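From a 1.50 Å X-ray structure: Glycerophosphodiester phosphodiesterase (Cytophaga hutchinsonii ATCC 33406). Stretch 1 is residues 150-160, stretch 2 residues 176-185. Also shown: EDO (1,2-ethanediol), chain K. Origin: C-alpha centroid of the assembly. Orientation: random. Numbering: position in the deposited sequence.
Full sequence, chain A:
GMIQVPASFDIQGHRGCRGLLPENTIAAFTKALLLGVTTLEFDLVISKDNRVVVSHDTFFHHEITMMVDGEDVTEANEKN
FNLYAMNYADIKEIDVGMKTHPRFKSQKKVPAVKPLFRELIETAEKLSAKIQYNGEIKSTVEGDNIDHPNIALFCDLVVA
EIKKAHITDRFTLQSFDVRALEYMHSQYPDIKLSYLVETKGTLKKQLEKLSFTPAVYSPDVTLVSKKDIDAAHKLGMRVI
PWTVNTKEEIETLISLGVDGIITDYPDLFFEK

Stretch 1 150-160: NIALFCDLVVA
Stretch 2 (176-185) FDVRALEYMH

Helices pack by setting side chains of one into hollows of the other, and this phosphodiesterase offers a compact example with a tyrosine as the knob. Helix 151-160 and helix 178-185 approach to 9.8 Å between axes, with a signed crossing angle of -59°, and the two stretches bury 440 Å², both sides summed. Both are regular α-helices, with phi/psi near -62/-44. The CA atoms lie nearest at Ile-151 and Ala-180, 6.0 Å apart, and at Ala-152 and Tyr-183, 7.0 Å apart.

Stretch 1 opens with Asn-150, the N-cap, extended at -56/161 and with chi1 p; Asn-150 O accepts from Phe-154 N at 2.9 Å. Ile-151, m at both chi angles, points toward the second helix and gives the largest covered area of the contact. Ile-151 CD1 lies 3.5 Å from Asp-177 OD2, 4.0 Å from Ala-180 CB and 3.6 Å from Arg-179 NH2, over one face of the guanidinium. That group is held in place by Asp-177 (-86/104, chi1 t), the N-cap of helix two: Arg-179 NH2 bridges to Asp-177 OD2 at 2.9 Å, while Asp-177 OD1 accepts from Arg-179 NE and Arg-179 N, each at 3.1 Å, the latter being the capping bond. Arg-179 runs m, t, m through chi3, with chi4 at 158°. The other branch of Ile-151 places Ile-151 CG2 3.6 Å from Tyr-183 CB.

Tyr-183, chi1 t and chi2 83°, is the knob, seated among Ile-151, Ala-152, Cys-155 and Asp-156. The ring lies close to the backbone at Ala-152, whose CB, pointing sideways, is 3.6 Å from Tyr-183 CE1. Ala-152 CA stands 3.9 Å from the centroid of the Tyr-183 ring, 23° off the normal, a CH-pi contact over one face. Leu-153, chi1 t, points away, and Phe-154, also t, points sideways without contact.

One turn on from Ile-151, Cys-155 (m) points toward the partner, with CB 3.5 Å from Tyr-183 CD2 and 3.9 Å from Met-184 SE; Cys-155 SG lies 4.1 Å from Ala-180 CB. Asp-156 (m, chi2 -13°) starts sideways, but its end comes nearer, and Tyr-183 OH donates to Asp-156 OD1 at 2.7 Å. This hydrogen bond, at the ring edge, ties down the polar tip of an otherwise apolar knob.

Leu-157 (m, t) is out of reach, and Val-158 (t) makes no contact. The last contact belongs to Val-159, t, whose CG2 meets Met-184 CE at 3.6 Å; the selenomethionine, m at all three chi angles, starts sideways and brings its end nearer. Ala-160 lies beyond reach.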

ATOM      1  N   ASN A 150      -3.510  19.179   2.397  1.00 11.56           N
ATOM      2  CA  ASN A 150      -4.677  18.911   3.223  1.00 10.84           C
ATOM      3  C   ASN A 150      -5.443  17.693   2.734  1.00 10.94           C
ATOM      4  O   ASN A 150      -5.346  17.265   1.567  1.00 13.15           O
ATOM      5  CB  ASN A 150      -5.580  20.175   3.251  1.00 12.68           C
ATOM      6  CG  ASN A 150      -6.017  20.609   1.850  1.00 12.60           C
ATOM      7  OD1 ASN A 150      -5.159  20.990   1.045  1.00 13.91           O
ATOM      8  ND2 ASN A 150      -7.319  20.552   1.558  1.00 12.40           N
ATOM      9  N   ILE A 151      -6.259  17.177   3.645  1.00  9.62           N
ATOM     10  CA  ILE A 151      -6.963  15.921   3.431  1.00  8.97           C
ATOM     11  C   ILE A 151      -7.790  15.962   2.154  1.00  9.97           C
ATOM     12  O   ILE A 151      -7.753  15.024   1.368  1.00 11.14           O
ATOM     13  CB  ILE A 151      -7.796  15.530   4.671  1.00 10.68           C
ATOM     14  CG1 ILE A 151      -6.903  15.047   5.787  1.00 10.00           C
ATOM     15  CG2 ILE A 151      -8.896  14.553   4.315  1.00 10.69           C
ATOM     16  CD1 ILE A 151      -6.304  13.641   5.568  1.00 11.03           C
ATOM     17  N   ALA A 152      -8.625  16.995   1.996  1.00 10.04           N
ATOM     18  CA  ALA A 152      -9.509  17.042   0.822  1.00  9.11           C
ATOM     19  C   ALA A 152      -8.730  16.961  -0.480  1.00 11.45           C
ATOM     20  O   ALA A 152      -9.130  16.210  -1.375  1.00 12.41           O
ATOM     21  CB  ALA A 152     -10.411  18.300   0.836  1.00 10.81           C
ATOM     22  N   LEU A 153      -7.674  17.738  -0.594  1.00 10.87           N
ATOM     23  CA  LEU A 153      -6.883  17.797  -1.849  1.00 10.44           C
ATOM     24  C   LEU A 153      -6.167  16.462  -2.074  1.00 10.99           C
ATOM     25  O   LEU A 153      -6.124  15.973  -3.219  1.00 11.58           O
ATOM     26  CB  LEU A 153      -5.872  18.964  -1.858  1.00 14.05           C
ATOM     27  CG  LEU A 153      -5.075  19.118  -3.160  1.00 13.17           C
ATOM     28  CD1 LEU A 153      -6.012  19.149  -4.407  1.00 15.07           C
ATOM     29  CD2 LEU A 153      -4.131  20.308  -2.981  1.00 14.62           C
ATOM     30  N   PHE A 154      -5.526  15.923  -1.017  1.00 10.83           N
ATOM     31  CA  PHE A 154      -4.814  14.636  -1.120  1.00 10.65           C
ATOM     32  C   PHE A 154      -5.804  13.613  -1.665  1.00 11.35           C
ATOM     33  O   PHE A 154      -5.543  12.899  -2.625  1.00 11.03           O
ATOM     34  CB  PHE A 154      -4.245  14.276   0.257  1.00 10.06           C
ATOM     35  CG  PHE A 154      -3.085  13.289   0.275  1.00  8.45           C
ATOM     36  CD1 PHE A 154      -2.919  12.315  -0.708  1.00  9.53           C
ATOM     37  CD2 PHE A 154      -2.230  13.290   1.368  1.00 10.35           C
ATOM     38  CE1 PHE A 154      -1.916  11.401  -0.639  1.00 10.84           C
ATOM     39  CE2 PHE A 154      -1.181  12.355   1.449  1.00 11.67           C
ATOM     40  CZ  PHE A 154      -1.039  11.411   0.433  1.00 11.28           C
ATOM     41  N   CYS A 155      -6.966  13.512  -1.026  1.00 11.57           N
ATOM     42  CA  CYS A 155      -7.933  12.499  -1.435  1.00 10.30           C
ATOM     43  C   CYS A 155      -8.516  12.776  -2.820  1.00 12.32           C
ATOM     44  O   CYS A 155      -8.738  11.884  -3.622  1.00 12.97           O
ATOM     45  CB  CYS A 155      -9.083  12.360  -0.408  1.00 14.11           C
ATOM     46  SG  CYS A 155      -8.526  11.697   1.186  1.00 12.05           S
ATOM     47  N   ASP A 156      -8.814  14.044  -3.076  1.00 13.30           N
ATOM     48  CA  ASP A 156      -9.430  14.374  -4.359  1.00 12.93           C
ATOM     49  C   ASP A 156      -8.468  14.062  -5.497  1.00 12.51           C
ATOM     50  O   ASP A 156      -8.901  13.592  -6.531  1.00 14.03           O
ATOM     51  CB  ASP A 156      -9.786  15.850  -4.407  1.00 14.20           C
ATOM     52  CG  ASP A 156     -10.971  16.208  -3.512  1.00 10.97           C
ATOM     53  OD1 ASP A 156     -11.683  15.330  -3.040  1.00 12.26           O
ATOM     54  OD2 ASP A 156     -11.153  17.452  -3.368  1.00 12.94           O
ATOM     55  N   LEU A 157      -7.198  14.356  -5.348  1.00  9.91           N
ATOM     56  CA  LEU A 157      -6.235  14.069  -6.428  1.00 10.22           C
ATOM     57  C   LEU A 157      -6.167  12.556  -6.696  1.00 13.34           C
ATOM     58  O   LEU A 157      -6.121  12.112  -7.861  1.00 13.51           O
ATOM     59  CB  LEU A 157      -4.857  14.561  -6.084  1.00 12.24           C
ATOM     60  CG  LEU A 157      -4.702  16.075  -6.086  1.00 12.41           C
ATOM     61  CD1 LEU A 157      -3.400  16.505  -5.433  1.00 12.14           C
ATOM     62  CD2 LEU A 157      -4.833  16.704  -7.525  1.00 13.46           C
ATOM     63  N   VAL A 158      -6.155  11.748  -5.637  1.00 10.94           N
ATOM     64  CA  VAL A 158      -6.142  10.276  -5.813  1.00 10.12           C
ATOM     65  C   VAL A 158      -7.405   9.812  -6.502  1.00 11.53           C
ATOM     66  O   VAL A 158      -7.349   8.983  -7.433  1.00 12.97           O
ATOM     67  CB  VAL A 158      -5.930   9.569  -4.427  1.00  9.51           C
ATOM     68  CG1 VAL A 158      -6.198   8.046  -4.446  1.00 11.29           C
ATOM     69  CG2 VAL A 158      -4.514   9.919  -3.952  1.00 10.59           C
ATOM     70  N   VAL A 159      -8.553  10.293  -6.014  1.00 10.88           N
ATOM     71  CA  VAL A 159      -9.832   9.849  -6.518  1.00 10.98           C
ATOM     72  C   VAL A 159     -10.042  10.256  -8.000  1.00 12.33           C
ATOM     73  O   VAL A 159     -10.619   9.454  -8.754  1.00 13.13           O
ATOM     74  CB  VAL A 159     -10.978  10.277  -5.599  1.00 13.63           C
ATOM     75  CG1 VAL A 159     -12.329  10.012  -6.309  1.00 11.68           C
ATOM     76  CG2 VAL A 159     -10.871   9.544  -4.254  1.00 10.73           C
ATOM     77  N   ALA A 160      -9.542  11.413  -8.389  1.00 12.53           N
ATOM     78  CA  ALA A 160      -9.610  11.851  -9.777  1.00 12.68           C
ATOM     79  C   ALA A 160      -8.977  10.775 -10.677  1.00 13.47           C
ATOM     80  O   ALA A 160      -9.505  10.468 -11.761  1.00 15.84           O
ATOM     81  CB  ALA A 160      -8.943  13.198  -9.992  1.00 15.40           C
ATOM     82  N   PHE A 176      -4.003   4.772   7.590  1.00  9.79           N
ATOM     83  CA  PHE A 176      -3.974   4.873   9.043  1.00  9.44           C
ATOM     84  C   PHE A 176      -4.704   6.109   9.534  1.00  9.96           C
ATOM     85  O   PHE A 176      -5.007   6.218  10.771  1.00 11.59           O
ATOM     86  CB  PHE A 176      -2.535   5.008   9.547  1.00  9.04           C
ATOM     87  CG  PHE A 176      -1.756   3.746   9.529  1.00 10.32           C
ATOM     88  CD1 PHE A 176      -1.878   2.816  10.545  1.00 11.56           C
ATOM     89  CD2 PHE A 176      -0.860   3.489   8.546  1.00  9.88           C
ATOM     90  CE1 PHE A 176      -1.158   1.648  10.529  1.00 12.67           C
ATOM     91  CE2 PHE A 176      -0.118   2.317   8.559  1.00 11.59           C
ATOM     92  CZ  PHE A 176      -0.312   1.381   9.536  1.00 10.49           C
ATOM     93  N   ASP A 177      -4.848   7.104   8.661  1.00 10.92           N
ATOM     94  CA  ASP A 177      -5.314   8.464   9.031  1.00  9.19           C
ATOM     95  C   ASP A 177      -6.823   8.428   9.010  1.00 11.15           C
ATOM     96  O   ASP A 177      -7.412   8.417   7.945  1.00 12.03           O
ATOM     97  CB  ASP A 177      -4.775   9.491   8.045  1.00 10.00           C
ATOM     98  CG  ASP A 177      -5.023  10.918   8.466  1.00 11.99           C
ATOM     99  OD1 ASP A 177      -5.836  11.153   9.399  1.00 11.79           O
ATOM    100  OD2 ASP A 177      -4.392  11.784   7.861  1.00 11.77           O
ATOM    101  N   VAL A 178      -7.463   8.378  10.196  1.00  9.84           N
ATOM    102  CA  VAL A 178      -8.923   8.367  10.270  1.00  9.44           C
ATOM    103  C   VAL A 178      -9.568   9.537   9.530  1.00  9.01           C
ATOM    104  O   VAL A 178     -10.671   9.427   9.034  1.00 11.82           O
ATOM    105  CB  VAL A 178      -9.405   8.257  11.722  1.00 10.79           C
ATOM    106  CG1 VAL A 178      -9.054   6.870  12.284  1.00 13.86           C
ATOM    107  CG2 VAL A 178      -8.868   9.401  12.598  1.00 12.11           C
ATOM    108  N   ARG A 179      -8.874  10.657   9.419  1.00  9.37           N
ATOM    109  CA  ARG A 179      -9.421  11.832   8.731  1.00  9.98           C
ATOM    110  C   ARG A 179      -9.594  11.524   7.263  1.00  8.87           C
ATOM    111  O   ARG A 179     -10.551  12.002   6.618  1.00 10.35           O
ATOM    112  CB  ARG A 179      -8.477  13.013   8.844  1.00 10.91           C
ATOM    113  CG  ARG A 179      -8.105  13.452  10.302  1.00 10.58           C
ATOM    114  CD  ARG A 179      -7.106  14.591  10.309  1.00 10.37           C
ATOM    115  NE  ARG A 179      -5.913  14.233   9.517  1.00 11.89           N
ATOM    116  CZ  ARG A 179      -5.068  15.095   8.978  1.00  9.69           C
ATOM    117  NH1 ARG A 179      -5.220  16.399   9.153  1.00 10.62           N
ATOM    118  NH2 ARG A 179      -4.070  14.664   8.206  1.00  9.46           N
ATOM    119  N   ALA A 180      -8.612  10.855   6.661  1.00 10.35           N
ATOM    120  CA  ALA A 180      -8.694  10.512   5.240  1.00 10.31           C
ATOM    121  C   ALA A 180      -9.843   9.486   5.049  1.00 11.10           C
ATOM    122  O   ALA A 180     -10.631   9.586   4.093  1.00 11.22           O
ATOM    123  CB  ALA A 180      -7.369   9.909   4.738  1.00 11.13           C
ATOM    124  N   LEU A 181     -10.011   8.514   5.977  1.00 10.98           N
ATOM    125  CA  LEU A 181     -11.118   7.560   5.861  1.00  9.42           C
ATOM    126  C   LEU A 181     -12.500   8.247   5.969  1.00  9.74           C
ATOM    127  O   LEU A 181     -13.413   7.950   5.233  1.00 12.68           O
ATOM    128  CB  LEU A 181     -10.947   6.426   6.848  1.00 10.40           C
ATOM    129  CG  LEU A 181      -9.658   5.631   6.727  1.00 12.75           C
ATOM    130  CD1 LEU A 181      -9.524   4.663   7.921  1.00 12.06           C
ATOM    131  CD2 LEU A 181      -9.596   4.939   5.363  1.00 11.06           C
ATOM    132  N   GLU A 182     -12.611   9.180   6.913  1.00 11.21           N
ATOM    133  CA  GLU A 182     -13.886   9.898   7.071  1.00 10.59           C
ATOM    134  C   GLU A 182     -14.220  10.696   5.821  1.00  9.63           C
ATOM    135  O   GLU A 182     -15.392  10.750   5.363  1.00 11.94           O
ATOM    136  CB  GLU A 182     -13.869  10.824   8.293  1.00 12.01           C
ATOM    137  CG  GLU A 182     -13.783  10.108   9.620  1.00 12.47           C
ATOM    138  CD  GLU A 182     -15.005   9.353  10.069  1.00 14.07           C
ATOM    139  OE1 GLU A 182     -16.094   9.400   9.427  1.00 15.64           O
ATOM    140  OE2 GLU A 182     -14.896   8.676  11.142  1.00 15.08           O
ATOM    141  N   TYR A 183     -13.227  11.398   5.290  1.00 10.45           N
ATOM    142  CA  TYR A 183     -13.405  12.228   4.087  1.00 10.74           C
ATOM    143  C   TYR A 183     -13.844  11.364   2.916  1.00 12.49           C
ATOM    144  O   TYR A 183     -14.800  11.654   2.172  1.00 13.43           O
ATOM    145  CB  TYR A 183     -12.120  12.970   3.746  1.00 11.34           C
ATOM    146  CG  TYR A 183     -12.286  13.831   2.523  1.00 10.98           C
ATOM    147  CD1 TYR A 183     -12.832  15.082   2.632  1.00 11.48           C
ATOM    148  CD2 TYR A 183     -11.975  13.342   1.259  1.00 11.13           C
ATOM    149  CE1 TYR A 183     -13.024  15.887   1.522  1.00 11.53           C
ATOM    150  CE2 TYR A 183     -12.128  14.153   0.125  1.00 12.58           C
ATOM    151  CZ  TYR A 183     -12.678  15.432   0.258  1.00 15.10           C
ATOM    152  OH  TYR A 183     -12.880  16.267  -0.827  1.00 13.28           O
HETATM  153  N   MSE A 184     -13.109  10.273   2.689  1.00 10.34           N
HETATM  154  CA  MSE A 184     -13.472   9.336   1.624  1.00  8.22           C
HETATM  155  C   MSE A 184     -14.868   8.778   1.768  1.00 10.92           C
HETATM  156  O   MSE A 184     -15.641   8.701   0.798  1.00 13.37           O
HETATM  157  CB  MSE A 184     -12.518   8.140   1.591  1.00 10.24           C
HETATM  158  CG  MSE A 184     -11.102   8.435   1.189  1.00 10.80           C
HETATM  159 SE   MSE A 184     -10.942   8.972  -0.673  0.75 11.82          SE
HETATM  160  CE  MSE A 184     -11.655   7.390  -1.481  1.00 14.33           C
ATOM    161  N   HIS A 185     -15.233   8.390   2.983  1.00 11.27           N
ATOM    162  CA  HIS A 185     -16.528   7.798   3.223  1.00 11.67           C
ATOM    163  C   HIS A 185     -17.645   8.762   2.953  1.00 14.92           C
ATOM    164  O   HIS A 185     -18.686   8.362   2.386  1.00 13.93           O
ATOM    165  CB  HIS A 185     -16.584   7.336   4.647  1.00 12.17           C
ATOM    166  CG  HIS A 185     -17.889   6.714   5.027  1.00 14.33           C
ATOM    167  ND1 HIS A 185     -18.332   5.515   4.519  1.00 14.49           N
ATOM    168  CD2 HIS A 185     -18.832   7.129   5.915  1.00 17.28           C
ATOM    169  CE1 HIS A 185     -19.517   5.231   5.056  1.00 18.06           C
ATOM    170  NE2 HIS A 185     -19.819   6.173   5.931  1.00 17.54           N
TER
HETATM  171  C1  EDO K 281      -8.062  18.935  -7.738  1.00 43.20           C
HETATM  172  O1  EDO K 281      -9.283  19.564  -8.136  1.00 49.76           O
HETATM  173  C2  EDO K 281      -8.457  17.598  -7.144  1.00 40.68           C
HETATM  174  O2  EDO K 281      -8.915  16.670  -8.157  1.00 33.33           O